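Local structure of Rd1NTF2_04 (Synthetic construct, 6W3G) at residues H88-N92 and G93-Y97. The protein is a computationally designed NTF2-like protein, probably made to explore pocket geometries, with no known biological function. Residues are numbered along the deposited sequence; the frame is centred on the assembly and turned at random.
Sequences HYEKN and GETTY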
loop_
_atom_site.group_PDB
_atom_site.type_symbol
_atom_site.label_atom_id
_atom_site.label_comp_id
_atom_site.label_asym_id
_atom_site.label_seq_id
_atom_site.Cartn_x
_atom_site.Cartn_y
_atom_site.Cartn_z
ATOM N N HIS A 88 2.498 3.491 -10.951
ATOM C CA HIS A 88 2.208 3.882 -12.327
ATOM C C HIS A 88 0.953 3.131 -12.761
ATOM O O HIS A 88 0.981 1.898 -12.884
ATOM C CB HIS A 88 3.380 3.544 -13.247
ATOM C CG HIS A 88 4.696 4.100 -12.796
ATOM N ND1 HIS A 88 5.893 3.713 -13.356
ATOM C CD2 HIS A 88 5.003 5.018 -11.846
ATOM C CE1 HIS A 88 6.883 4.364 -12.771
ATOM N NE2 HIS A 88 6.371 5.163 -11.852
ATOM N N TYR A 89 -0.134 3.883 -12.990
ATOM C CA TYR A 89 -1.427 3.356 -13.412
ATOM C C TYR A 89 -1.599 3.617 -14.904
ATOM O O TYR A 89 -1.721 4.775 -15.312
ATOM C CB TYR A 89 -2.559 4.045 -12.640
ATOM C CG TYR A 89 -2.523 3.947 -11.133
ATOM C CD1 TYR A 89 -3.026 2.830 -10.487
ATOM C CD2 TYR A 89 -2.038 4.995 -10.357
ATOM C CE1 TYR A 89 -3.022 2.734 -9.108
ATOM C CE2 TYR A 89 -2.029 4.907 -8.973
ATOM C CZ TYR A 89 -2.525 3.779 -8.355
ATOM O OH TYR A 89 -2.531 3.651 -6.979
ATOM N N GLU A 90 -1.654 2.558 -15.718
ATOM C CA GLU A 90 -1.819 2.702 -17.160
ATOM C C GLU A 90 -3.244 2.365 -17.577
ATOM O O GLU A 90 -3.770 1.306 -17.194
ATOM C CB GLU A 90 -0.838 1.799 -17.907
ATOM C CG GLU A 90 -0.957 1.926 -19.402
ATOM C CD GLU A 90 0.023 1.038 -20.113
ATOM O OE1 GLU A 90 0.787 0.337 -19.414
ATOM O OE2 GLU A 90 0.020 1.041 -21.360
ATOM N N LYS A 91 -3.847 3.259 -18.365
ATOM C CA LYS A 91 -5.206 3.074 -18.881
ATOM C C LYS A 91 -5.265 3.677 -20.276
ATOM O O LYS A 91 -5.239 4.897 -20.424
ATOM C CB LYS A 91 -6.243 3.730 -17.974
ATOM C CG LYS A 91 -7.683 3.424 -18.375
ATOM C CD LYS A 91 -8.685 3.981 -17.365
ATOM C CE LYS A 91 -10.116 3.548 -17.683
ATOM N NZ LYS A 91 -10.327 2.072 -17.553
ATOM N N ASN A 92 -5.342 2.813 -21.287
ATOM C CA ASN A 92 -5.634 3.235 -22.652
ATOM C C ASN A 92 -4.622 4.266 -23.153
ATOM O O ASN A 92 -4.981 5.331 -23.653
ATOM C CB ASN A 92 -7.056 3.791 -22.747
ATOM C CG ASN A 92 -7.563 3.816 -24.172
ATOM O OD1 ASN A 92 -7.044 3.097 -25.033
ATOM N ND2 ASN A 92 -8.575 4.639 -24.432
ATOM N N GLY A 93 -3.342 3.922 -23.038
ATOM C CA GLY A 93 -2.299 4.788 -23.546
ATOM C C GLY A 93 -2.047 6.034 -22.735
ATOM O O GLY A 93 -1.386 6.955 -23.220
ATOM N N GLU A 94 -2.572 6.104 -21.520
ATOM C CA GLU A 94 -2.279 7.208 -20.612
ATOM C C GLU A 94 -1.796 6.604 -19.307
ATOM O O GLU A 94 -2.368 5.621 -18.835
ATOM C CB GLU A 94 -3.514 8.074 -20.388
ATOM C CG GLU A 94 -3.376 9.201 -19.419
ATOM C CD GLU A 94 -4.648 10.023 -19.363
ATOM O OE1 GLU A 94 -5.519 9.725 -18.513
ATOM O OE2 GLU A 94 -4.787 10.943 -20.196
ATOM N N THR A 95 -0.728 7.157 -18.758
ATOM C CA THR A 95 -0.158 6.652 -17.520
ATOM C C THR A 95 -0.210 7.746 -16.476
ATOM O O THR A 95 0.158 8.890 -16.754
ATOM C CB THR A 95 1.271 6.171 -17.726
ATOM O OG1 THR A 95 1.267 5.183 -18.771
ATOM C CG2 THR A 95 1.821 5.563 -16.428
ATOM N N THR A 96 -0.681 7.396 -15.286
ATOM C CA THR A 96 -0.708 8.303 -14.150
ATOM C C THR A 96 0.377 7.869 -13.179
ATOM O O THR A 96 0.556 6.676 -12.939
ATOM C CB THR A 96 -2.078 8.286 -13.471
ATOM O OG1 THR A 96 -3.076 8.707 -14.407
ATOM C CG2 THR A 96 -2.117 9.222 -12.280
ATOM N N TYR A 97 1.103 8.828 -12.630
ATOM C CA TYR A 97 2.251 8.551 -11.771
ATOM C C TYR A 97 1.981 9.123 -10.390
ATOM O O TYR A 97 2.045 10.341 -10.194
ATOM C CB TYR A 97 3.523 9.164 -12.362
ATOM C CG TYR A 97 3.896 8.624 -13.721
ATOM C CD1 TYR A 97 3.263 9.083 -14.873
ATOM C CD2 TYR A 97 4.867 7.644 -13.856
ATOM C CE1 TYR A 97 3.601 8.585 -16.124
ATOM C CE2 TYR A 97 5.209 7.148 -15.103
ATOM C CZ TYR A 97 4.573 7.621 -16.228
ATOM O OH TYR A 97 4.915 7.119 -17.463
HETATM O O HOH W 1 -3.876 6.710 -16.276
HETATM O O HOH W 2 -2.833 1.394 -22.014
#
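H88 and Y97, a non-hydrogen-bonded antiparallel pair, both carry CG beside the backbone N and anti to the carbonyl carbon (chi1 -54° and -61°), which turns their rings toward each other. The result is an edge-to-face aromatic pair with planes at 58°: Y97 CD2 comes down over one face of the imidazole, 3.3 Å from H88 CD2, near its rim. On the same face of the sheet, the methyl CG2 of T95 lies 4.1 Å from H88 CB and rests over one face of the Y97 ring near its rim, on the same side of that ring as the imidazole. An alanine in place of H88 is likely to leave the Y97 edge without its aromatic partner and the phenol freer to turn. Y89 and T96, whose side chains point to the other face, are a hydrogen-bonded pair through their backbones, Y89 N to T96 O at 2.9 Å and T96 N to Y89 O at 2.8 Å; a water joins Y89 O to T96 OG1. The two-residue turn, N92-G93, has positive phi at both positions, as in a type I' hairpin. Across the turn, K91 N reaches E94 O at 2.8 Å, whereas the return bond from E94 N, 3.1 Å to K91 O, is longer, bent and from above the carbonyl plane, closing the turn less firmly. A second water links G93 N to E90 OE2. This hairpin tip joins strands 80-91 and 94-106 of the NTF2-like sheet; strand 66-77 flanks it through H88 on E68 and E90 on H66, and K91 NZ bonds to R63 O of helix 50-63.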